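Local coordinates for hemoglobin-like protein (Methylacidiphilum infernorum, PDB 4NK2) that binds heme b as a group II truncated haemoglobin and probably binds and carries oxygen, at residues Ile40-Pro45 with Phe165-Ile170; Leu56-Glu61 with His149-Val154; Ser77-Leu82 with Arg134-Ala139. One frame throughout, in Å; residues are numbered along the deposited sequence.

Contact 1: Ile40-Pro45 with Phe165-Ile170; sequences IDFVFP and FSIRMI. With HEM (protoporphyrin IX containing Fe), chain C.
Arg168 lays its long side chain along Phe44 before reaching the backbone of Pro45. Its CA is centred over one face of the Phe44 ring, a CH-pi contact 4.1 Å from the centroid and 9° off the ring normal. From there CB lies 4.2 Å from Phe44 CD2. With CG anti to the carbonyl carbon (chi1 -44°), the chain turns along the ring, and CG settles 3.9 Å from Phe44 CG. The chain runs extended from CG to NE, so CD passes Phe44 CB and CD2, and NE comes 3.5 Å from Phe44 CB, which lies over the rim of one guanidinium face. At the tip, Arg168 NH2 gives Pro45 O a nearly straight hydrogen bond of 3.0 Å, in the guanidinium plane but from above the carbonyl plane. A water accepts from NE and donates to the same Pro45 O, so this carbonyl is gripped twice. NH2 also bonds Glu37 O of the second subunit, and together these bonds should restrict the rotation of the guanidinium.

Beside this, Ile167 CD1 presses on Pro45 CG at 3.3 Å, tighter than usual van der Waals contact, while its CG2 meets the edge of the Phe42 ring at CE1 (3.9 Å).

Segment 165-170, the end of helix 155-165 and the 3-10 turn after it, has heme and helix 120-124 beside Phe165 and Met169, with helix 131-147 against Ser166 and Ile167. Strand 35-48 packs on this turn, and at Phe44 it pairs antiparallel with a strand of the second subunit, extending the sheet across the dimer interface.

Contact 2: Leu56-Glu61 with His149-Val154; sequences LAAGEE and HFPLSV
Apolar contacts carry the packing of helix residues Leu56-Glu61 against the turn His149-Val154, with the small methyls of two successive alanines on the helix side. Ala57 CB points at the turn and meets both branches of Val154, CG2 at 3.9 Å and CG1 slightly farther; chi1 of -70° puts CG1 beside the backbone N and CG2 in the crowded position between N and carbonyl carbon. Ala58 CB reaches Phe150 CE1 at 4.0 Å, coming obliquely to the ring. That ring, with CG anti to the backbone N (chi1 -158°), has Pro151 CD 3.4 Å above its plane toward the rim, so proline and phenylalanine offer Ala58 a joint apolar surface. Pro151 CG also nears the helix backbone, lying 3.8 Å from Ala57 O and 4.0 Å from Ala58 CA.

Polar groups play little part between the two segments; Ser153 OG merely touches Ala57 CB. The turn is shaped by its own backbone: His149 closes helix 131-147 in a Schellman motif, Val154 N bonds Pro151 O at 3.2 Å, and Val154 takes the N-cap position of helix 155-165. On the other side, the helix kinks after Gly59, whose positive phi would jam a CB against the carbonyl O of Ala58.

Helix 53-75 is thus joined here to the connection between helices 131-147 and 155-165 by apolar van der Waals packing, which Phe150 extends onto Val54, Leu63 and Leu66. With no hydrogen bond or salt bridge between the segments, the contact has little directional character; Phe150 and Val154 are buried, while the Ala57 end lies at the surface.

Contact 3: Ser77-Leu82 with Arg134-Ala139; sequences SKIHYL and REIWLA. With HEM (protoporphyrin IX containing Fe), chain C.
Three kinds of interaction meet where the loop Ser77-Leu82 packs on helix 131-147 beside the heme. The apolar ones centre on Ile136 and Ile79, which reach toward each other tip to tip. Ile136 CG2, anti to the backbone N, touches Ile79 CG1 and Ser77 CB, each at 3.8 Å, while its CD1 meets Lys78 CB at 3.9 Å. Ile79 has CG1 in the crowded position between N and carbonyl carbon, which sends CD1 on toward Trp137 CB, 4.3 Å away.

Hydrogen bonds shape the loop internally. Ser77 OG accepts from Ile79 N at 3.2 Å, forming an ST turn, and also bonds Leu74 O in the preceding helix; a type I turn from Ser77 to His80 overlaps it. These bonds help to set the Ile79 backbone so that its CB points toward the helix.

Aromatic contact joins the helix to the cofactor. Trp137, with CG anti to the backbone N (chi1 -177°), lays one face of its indole over the porphyrin, NE1 3.4 Å from HEM C4B and CZ2 3.4 Å from HEM C1C. His70 and Tyr141 meet the indole edge-to-face and probably help to keep it in place. An alanine in place of Trp137 would remove the whole indole and would probably leave this part of the porphyrin face uncovered and the heme less firmly held.

Leu82 and Arg134 also touch the heme, through Leu82 O and Arg134 CB. A tryptophan lying flat on the porphyrin from this helix is consistent with position G8 in the distal heme pocket, as is conserved in group II and group III truncated haemoglobins.

In the fold
Contacts 1 and 3 meet at the heme, with centres about 17 Å apart: Phe165, Ser166 and Met169 of one and Leu82, Arg134 and Trp137 of the other belong to the same pocket. They are joined directly by a probable hydrogen bond of 2.9 Å between Ser166 OG and Arg134 NE, and Ile167 and Ile170 pack on the Arg134 side chain. Contact 2 stands apart, its centre about 27 Å from that of contact 1, on the opposite side of the chain's centre, and about 24 Å from that of contact 3. The side chain of Phe150 remains about 12 Å from the heme, so contact 2 does not touch the pocket.

Contact 1: Ile40-Pro45 with Phe165-Ile170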
# COMPACT_ATOMS: atom_id res chain seq x y z
N ILE A 40 0.45 -9.54 -9.19
CA ILE A 40 0.10 -8.19 -8.76
C ILE A 40 -0.80 -8.27 -7.52
O ILE A 40 -1.43 -9.30 -7.28
CB ILE A 40 -0.55 -7.34 -9.87
CG1 ILE A 40 -2.07 -7.45 -9.83
CG2 ILE A 40 0.01 -7.72 -11.23
CD1 ILE A 40 -2.57 -8.88 -9.92
N ASP A 41 -0.83 -7.20 -6.73
CA ASP A 41 -1.65 -7.18 -5.53
C ASP A 41 -3.13 -6.98 -5.88
O ASP A 41 -3.96 -7.87 -5.67
CB ASP A 41 -1.17 -6.06 -4.60
CG ASP A 41 -1.91 -6.04 -3.28
OD1 ASP A 41 -2.63 -7.02 -2.98
OD2 ASP A 41 -1.76 -5.04 -2.53
N PHE A 42 -3.45 -5.80 -6.42
CA PHE A 42 -4.80 -5.52 -6.92
C PHE A 42 -4.72 -4.53 -8.08
O PHE A 42 -3.85 -3.64 -8.09
CB PHE A 42 -5.71 -4.98 -5.81
CG PHE A 42 -5.30 -3.62 -5.29
CD1 PHE A 42 -6.06 -2.50 -5.57
CD2 PHE A 42 -4.16 -3.47 -4.51
CE1 PHE A 42 -5.70 -1.25 -5.09
CE2 PHE A 42 -3.78 -2.22 -4.02
CZ PHE A 42 -4.55 -1.10 -4.31
N VAL A 43 -5.63 -4.68 -9.04
CA VAL A 43 -5.69 -3.80 -10.21
C VAL A 43 -6.45 -2.50 -9.89
O VAL A 43 -7.44 -2.52 -9.16
CB VAL A 43 -6.41 -4.50 -11.38
CG1 VAL A 43 -6.36 -3.64 -12.64
CG2 VAL A 43 -5.78 -5.85 -11.66
N PHE A 44 -5.99 -1.38 -10.44
CA PHE A 44 -6.81 -0.17 -10.45
C PHE A 44 -7.79 -0.30 -11.60
O PHE A 44 -7.41 -0.14 -12.77
CB PHE A 44 -5.94 1.08 -10.65
CG PHE A 44 -4.97 1.35 -9.52
CD1 PHE A 44 -5.15 0.74 -8.28
CD2 PHE A 44 -3.91 2.22 -9.69
CE1 PHE A 44 -4.25 1.00 -7.23
CE2 PHE A 44 -3.01 2.47 -8.66
CZ PHE A 44 -3.20 1.85 -7.43
N PRO A 45 -9.07 -0.58 -11.30
CA PRO A 45 -10.01 -0.78 -12.42
C PRO A 45 -10.22 0.49 -13.24
O PRO A 45 -9.87 1.59 -12.80
CB PRO A 45 -11.31 -1.18 -11.71
CG PRO A 45 -11.18 -0.68 -10.32
CD PRO A 45 -9.72 -0.78 -9.99
N PHE A 165 -12.59 5.68 -8.92
CA PHE A 165 -11.42 6.55 -8.79
C PHE A 165 -10.84 6.43 -7.39
O PHE A 165 -9.62 6.49 -7.20
CB PHE A 165 -11.81 8.00 -9.06
CG PHE A 165 -10.63 8.92 -9.28
CD1 PHE A 165 -9.45 8.45 -9.84
CD2 PHE A 165 -10.71 10.27 -8.95
CE1 PHE A 165 -8.37 9.31 -10.06
CE2 PHE A 165 -9.63 11.13 -9.16
CZ PHE A 165 -8.46 10.65 -9.71
N SER A 166 -11.71 6.26 -6.40
CA SER A 166 -11.28 6.17 -5.00
C SER A 166 -10.36 4.97 -4.77
O SER A 166 -9.53 4.97 -3.85
CB SER A 166 -12.48 6.12 -4.05
OG SER A 166 -13.35 5.02 -4.32
N ILE A 167 -10.48 3.93 -5.59
CA ILE A 167 -9.60 2.77 -5.39
C ILE A 167 -8.12 3.15 -5.52
O ILE A 167 -7.26 2.59 -4.82
CB ILE A 167 -9.93 1.64 -6.37
CG1 ILE A 167 -11.35 1.13 -6.12
CG2 ILE A 167 -8.94 0.52 -6.21
CD1 ILE A 167 -11.82 0.10 -7.14
N ARG A 168 -7.81 4.09 -6.41
CA ARG A 168 -6.43 4.50 -6.66
C ARG A 168 -5.86 5.39 -5.58
O ARG A 168 -4.67 5.73 -5.61
CB ARG A 168 -6.33 5.23 -7.99
CG ARG A 168 -7.12 4.55 -9.07
CD ARG A 168 -6.75 5.07 -10.44
NE ARG A 168 -7.32 4.19 -11.46
CZ ARG A 168 -6.85 4.07 -12.69
NH1 ARG A 168 -5.79 4.77 -13.07
NH2 ARG A 168 -7.44 3.24 -13.54
N MET A 169 -6.68 5.80 -4.62
CA MET A 169 -6.14 6.59 -3.51
C MET A 169 -5.60 5.69 -2.40
O MET A 169 -4.86 6.16 -1.52
CB MET A 169 -7.22 7.51 -2.95
CG MET A 169 -7.91 8.37 -4.02
SD MET A 169 -6.68 9.25 -5.01
CE MET A 169 -7.60 9.16 -6.54
N ILE A 170 -5.98 4.42 -2.42
CA ILE A 170 -5.61 3.51 -1.33
C ILE A 170 -4.09 3.31 -1.34
O ILE A 170 -3.52 2.87 -2.34
CB ILE A 170 -6.28 2.12 -1.45
CG1 ILE A 170 -7.80 2.24 -1.28
CG2 ILE A 170 -5.70 1.17 -0.40
CD1 ILE A 170 -8.54 0.92 -1.52
CHA HEM C . -7.31 15.95 -0.18
CHB HEM C . -8.86 12.09 2.28
CHC HEM C . -10.33 10.05 -1.90
CHD HEM C . -10.36 14.57 -3.72
C1A HEM C . -7.50 15.07 0.85
C2A HEM C . -6.96 15.16 2.20
C3A HEM C . -7.40 14.07 2.87
C4A HEM C . -8.23 13.27 1.97
CMA HEM C . -7.14 13.70 4.35
CAA HEM C . -6.04 16.29 2.73
CBA HEM C . -4.58 15.80 2.60
CGA HEM C . -3.49 16.78 3.03
O1A HEM C . -2.54 16.36 3.75
O2A HEM C . -3.53 17.99 2.67
C1B HEM C . -9.31 11.14 1.38
C2B HEM C . -9.63 9.75 1.66
C3B HEM C . -10.03 9.18 0.51
C4B HEM C . -9.99 10.18 -0.55
CMB HEM C . -9.55 9.04 3.02
CAB HEM C . -10.47 7.71 0.36
CBB HEM C . -10.55 7.16 -0.86
C1C HEM C . -10.52 11.11 -2.77
C2C HEM C . -11.11 11.07 -4.10
C3C HEM C . -11.10 12.32 -4.60
C4C HEM C . -10.53 13.20 -3.60
CMC HEM C . -11.62 9.80 -4.82
CAC HEM C . -11.63 12.81 -5.97
CBC HEM C . -12.51 12.09 -6.68
C1D HEM C . -9.45 15.34 -3.04
C2D HEM C . -8.90 16.62 -3.46
C3D HEM C . -7.96 17.04 -2.34
C4D HEM C . -8.02 15.98 -1.36
CMD HEM C . -9.19 17.42 -4.75
CAD HEM C . -7.09 18.32 -2.30
CBD HEM C . -5.83 18.02 -3.11
CGD HEM C . -4.97 19.26 -3.07
O1D HEM C . -4.39 19.56 -1.99
O2D HEM C . -4.87 19.96 -4.11
NA HEM C . -8.26 13.92 0.75
NB HEM C . -9.55 11.35 0.03
NC HEM C . -10.19 12.43 -2.51
ND HEM C . -8.91 15.01 -1.80
FE HEM C . -9.16 13.13 -0.93
O HOH W 1 -9.42 2.70 -10.22

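Contact 2: Leu56-Glu61 with His149-Val154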
# COMPACT_ATOMS: atom_id res chain seq x y z
N LEU A 56 -24.04 20.36 -15.99
CA LEU A 56 -25.23 20.96 -16.58
C LEU A 56 -26.47 20.68 -15.73
O LEU A 56 -27.27 21.58 -15.47
CB LEU A 56 -25.41 20.42 -18.00
CG LEU A 56 -24.94 21.28 -19.19
CD1 LEU A 56 -24.05 22.41 -18.78
CD2 LEU A 56 -24.26 20.43 -20.24
N ALA A 57 -26.62 19.43 -15.28
CA ALA A 57 -27.77 19.03 -14.46
C ALA A 57 -27.71 19.60 -13.04
O ALA A 57 -28.71 20.06 -12.50
CB ALA A 57 -27.89 17.51 -14.42
N ALA A 58 -26.54 19.57 -12.43
CA ALA A 58 -26.43 19.95 -11.02
C ALA A 58 -26.18 21.43 -10.76
O ALA A 58 -26.74 22.00 -9.86
CB ALA A 58 -25.38 19.11 -10.34
N GLY A 59 -25.31 22.03 -11.55
CA GLY A 59 -24.93 23.41 -11.36
C GLY A 59 -23.80 23.53 -10.36
O GLY A 59 -23.64 22.66 -9.54
N GLU A 60 -23.03 24.60 -10.44
CA GLU A 60 -21.90 24.80 -9.55
C GLU A 60 -22.29 24.84 -8.08
O GLU A 60 -21.68 24.18 -7.27
CB GLU A 60 -21.12 26.05 -9.92
CG GLU A 60 -20.03 26.37 -8.96
CD GLU A 60 -19.06 27.42 -9.45
OE1 GLU A 60 -19.09 27.76 -10.64
OE2 GLU A 60 -18.28 27.91 -8.65
N GLU A 61 -23.30 25.61 -7.72
CA GLU A 61 -23.77 25.71 -6.35
C GLU A 61 -24.00 24.36 -5.68
O GLU A 61 -23.51 24.10 -4.60
CB GLU A 61 -25.07 26.51 -6.33
CG GLU A 61 -25.41 27.19 -5.02
CD GLU A 61 -26.72 27.97 -5.09
OE1 GLU A 61 -26.70 29.18 -5.34
OE2 GLU A 61 -27.78 27.35 -4.88
N HIS A 149 -30.00 15.94 -2.53
CA HIS A 149 -30.90 15.68 -3.66
C HIS A 149 -30.20 15.86 -5.01
O HIS A 149 -30.72 16.52 -5.93
CB HIS A 149 -32.15 16.57 -3.56
CG HIS A 149 -32.70 16.68 -2.17
ND1 HIS A 149 -33.01 15.57 -1.41
CD2 HIS A 149 -32.97 17.75 -1.39
CE1 HIS A 149 -33.45 15.95 -0.23
NE2 HIS A 149 -33.44 17.28 -0.19
N PHE A 150 -29.01 15.28 -5.12
CA PHE A 150 -28.29 15.26 -6.39
C PHE A 150 -29.24 14.72 -7.46
O PHE A 150 -29.93 13.73 -7.25
CB PHE A 150 -27.07 14.36 -6.27
CG PHE A 150 -26.01 14.66 -7.28
CD1 PHE A 150 -25.16 15.76 -7.10
CD2 PHE A 150 -25.83 13.84 -8.39
CE1 PHE A 150 -24.17 16.03 -8.02
CE2 PHE A 150 -24.84 14.11 -9.32
CZ PHE A 150 -24.00 15.21 -9.14
N PRO A 151 -29.26 15.38 -8.63
CA PRO A 151 -30.25 15.06 -9.67
C PRO A 151 -30.18 13.58 -10.08
O PRO A 151 -29.10 13.05 -10.35
CB PRO A 151 -29.84 15.96 -10.84
CG PRO A 151 -29.05 17.09 -10.19
CD PRO A 151 -28.34 16.46 -9.03
N LEU A 152 -31.34 12.92 -10.13
CA LEU A 152 -31.35 11.48 -10.34
C LEU A 152 -30.77 11.09 -11.71
O LEU A 152 -30.28 9.97 -11.88
CB LEU A 152 -32.77 10.92 -10.17
CG LEU A 152 -33.34 10.99 -8.74
CD1 LEU A 152 -34.82 10.61 -8.72
CD2 LEU A 152 -32.54 10.11 -7.78
N SER A 153 -30.82 12.01 -12.67
CA SER A 153 -30.38 11.71 -14.03
C SER A 153 -28.87 11.46 -14.13
O SER A 153 -28.41 10.75 -15.03
CB SER A 153 -30.73 12.86 -14.97
OG SER A 153 -30.08 14.05 -14.56
N VAL A 154 -28.11 12.03 -13.21
CA VAL A 154 -26.64 11.95 -13.30
C VAL A 154 -25.99 11.34 -12.07
O VAL A 154 -24.76 11.26 -11.97
CB VAL A 154 -26.03 13.32 -13.55
CG1 VAL A 154 -26.37 13.78 -14.96
CG2 VAL A 154 -26.59 14.31 -12.53

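Contact 3: Ser77-Leu82 with Arg134-Ala139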
# COMPACT_ATOMS: atom_id res chain seq x y z
N SER A 77 -17.48 10.86 11.06
CA SER A 77 -17.22 9.45 10.76
C SER A 77 -15.99 8.92 11.48
O SER A 77 -15.24 9.69 12.08
CB SER A 77 -17.00 9.27 9.26
OG SER A 77 -15.68 9.66 8.93
N LYS A 78 -15.75 7.63 11.36
CA LYS A 78 -14.61 6.99 12.00
C LYS A 78 -13.26 7.32 11.39
O LYS A 78 -12.25 6.91 11.91
CB LYS A 78 -14.80 5.48 12.02
CG LYS A 78 -15.75 4.97 13.08
CD LYS A 78 -16.22 3.58 12.74
CE LYS A 78 -16.86 2.89 13.93
NZ LYS A 78 -17.93 3.70 14.56
N ILE A 79 -13.23 8.06 10.29
CA ILE A 79 -11.95 8.56 9.78
C ILE A 79 -11.80 10.06 10.00
O ILE A 79 -10.98 10.72 9.34
CB ILE A 79 -11.71 8.23 8.29
CG1 ILE A 79 -12.86 8.76 7.42
CG2 ILE A 79 -11.51 6.73 8.11
CD1 ILE A 79 -12.59 8.66 5.91
N HIS A 80 -12.58 10.61 10.93
CA HIS A 80 -12.50 12.02 11.28
C HIS A 80 -11.09 12.47 11.64
O HIS A 80 -10.69 13.57 11.35
CB HIS A 80 -13.45 12.35 12.42
CG HIS A 80 -13.01 11.80 13.75
ND1 HIS A 80 -12.36 12.55 14.69
CD2 HIS A 80 -13.16 10.56 14.29
CE1 HIS A 80 -12.12 11.81 15.76
NE2 HIS A 80 -12.59 10.60 15.54
N TYR A 81 -10.29 11.57 12.18
CA TYR A 81 -8.94 11.89 12.62
C TYR A 81 -8.03 12.29 11.48
O TYR A 81 -6.98 12.85 11.71
CB TYR A 81 -8.33 10.72 13.39
CG TYR A 81 -8.63 10.72 14.87
CD1 TYR A 81 -8.68 11.90 15.60
CD2 TYR A 81 -8.87 9.53 15.55
CE1 TYR A 81 -8.95 11.90 16.94
CE2 TYR A 81 -9.15 9.52 16.88
CZ TYR A 81 -9.19 10.70 17.58
OH TYR A 81 -9.47 10.68 18.92
N LEU A 82 -8.36 11.86 10.27
CA LEU A 82 -7.51 12.11 9.10
C LEU A 82 -7.60 13.54 8.60
O LEU A 82 -6.77 13.96 7.78
CB LEU A 82 -7.88 11.18 7.95
CG LEU A 82 -7.70 9.68 8.13
CD1 LEU A 82 -8.08 8.96 6.85
CD2 LEU A 82 -6.26 9.37 8.54
N ARG A 134 -11.42 4.04 2.60
CA ARG A 134 -12.12 4.28 1.34
C ARG A 134 -13.60 3.93 1.46
O ARG A 134 -14.46 4.66 0.94
CB ARG A 134 -11.51 3.49 0.18
CG ARG A 134 -12.50 3.29 -0.98
CD ARG A 134 -11.88 2.61 -2.19
NE ARG A 134 -12.86 2.38 -3.24
CZ ARG A 134 -13.59 1.27 -3.37
NH1 ARG A 134 -13.44 0.25 -2.52
NH2 ARG A 134 -14.47 1.16 -4.36
N GLU A 135 -13.91 2.83 2.14
CA GLU A 135 -15.31 2.42 2.29
C GLU A 135 -16.09 3.47 3.05
O GLU A 135 -17.21 3.83 2.67
CB GLU A 135 -15.43 1.07 3.01
CG GLU A 135 -14.84 -0.09 2.22
CD GLU A 135 -15.26 -1.44 2.78
OE1 GLU A 135 -16.23 -1.50 3.57
OE2 GLU A 135 -14.62 -2.45 2.41
N ILE A 136 -15.50 3.97 4.13
CA ILE A 136 -16.14 5.01 4.94
C ILE A 136 -16.27 6.32 4.17
O ILE A 136 -17.32 6.97 4.21
CB ILE A 136 -15.39 5.24 6.27
CG1 ILE A 136 -15.53 4.03 7.20
CG2 ILE A 136 -15.89 6.50 6.96
CD1 ILE A 136 -14.58 4.10 8.42
N TRP A 137 -15.22 6.72 3.45
CA TRP A 137 -15.28 7.92 2.61
C TRP A 137 -16.42 7.80 1.60
O TRP A 137 -17.17 8.75 1.37
CB TRP A 137 -13.93 8.09 1.91
CG TRP A 137 -13.71 9.32 1.03
CD1 TRP A 137 -13.08 10.49 1.39
CD2 TRP A 137 -14.04 9.46 -0.36
NE1 TRP A 137 -13.02 11.35 0.31
CE2 TRP A 137 -13.61 10.74 -0.77
CE3 TRP A 137 -14.69 8.63 -1.28
CZ2 TRP A 137 -13.80 11.21 -2.07
CZ3 TRP A 137 -14.86 9.09 -2.58
CH2 TRP A 137 -14.43 10.38 -2.96
N LEU A 138 -16.56 6.62 1.00
CA LEU A 138 -17.66 6.36 0.05
C LEU A 138 -19.05 6.39 0.70
O LEU A 138 -19.99 6.94 0.12
CB LEU A 138 -17.44 5.02 -0.66
CG LEU A 138 -16.42 5.04 -1.80
CD1 LEU A 138 -16.23 3.66 -2.40
CD2 LEU A 138 -16.87 6.03 -2.90
N ALA A 139 -19.20 5.79 1.88
CA ALA A 139 -20.52 5.78 2.52
C ALA A 139 -20.92 7.19 2.90
O ALA A 139 -22.11 7.54 2.86
CB ALA A 139 -20.52 4.89 3.74
CHA HEM C . -7.31 15.95 -0.18
CHB HEM C . -8.86 12.09 2.28
CHC HEM C . -10.33 10.05 -1.90
CHD HEM C . -10.36 14.57 -3.72
C1A HEM C . -7.50 15.07 0.85
C2A HEM C . -6.96 15.16 2.20
C3A HEM C . -7.40 14.07 2.87
C4A HEM C . -8.23 13.27 1.97
CMA HEM C . -7.14 13.70 4.35
CAA HEM C . -6.04 16.29 2.73
CBA HEM C . -4.58 15.80 2.60
CGA HEM C . -3.49 16.78 3.03
O1A HEM C . -2.54 16.36 3.75
O2A HEM C . -3.53 17.99 2.67
C1B HEM C . -9.31 11.14 1.38
C2B HEM C . -9.63 9.75 1.66
C3B HEM C . -10.03 9.18 0.51
C4B HEM C . -9.99 10.18 -0.55
CMB HEM C . -9.55 9.04 3.02
CAB HEM C . -10.47 7.71 0.36
CBB HEM C . -10.55 7.16 -0.86
C1C HEM C . -10.52 11.11 -2.77
C2C HEM C . -11.11 11.07 -4.10
C3C HEM C . -11.10 12.32 -4.60
C4C HEM C . -10.53 13.20 -3.60
CMC HEM C . -11.62 9.80 -4.82
CAC HEM C . -11.63 12.81 -5.97
CBC HEM C . -12.51 12.09 -6.68
C1D HEM C . -9.45 15.34 -3.04
C2D HEM C . -8.90 16.62 -3.46
C3D HEM C . -7.96 17.04 -2.34
C4D HEM C . -8.02 15.98 -1.36
CMD HEM C . -9.19 17.42 -4.75
CAD HEM C . -7.09 18.32 -2.30
CBD HEM C . -5.83 18.02 -3.11
CGD HEM C . -4.97 19.26 -3.07
O1D HEM C . -4.39 19.56 -1.99
O2D HEM C . -4.87 19.96 -4.11
NA HEM C . -8.26 13.92 0.75
NB HEM C . -9.55 11.35 0.03
NC HEM C . -10.19 12.43 -2.51
ND HEM C . -8.91 15.01 -1.80
FE HEM C . -9.16 13.13 -0.93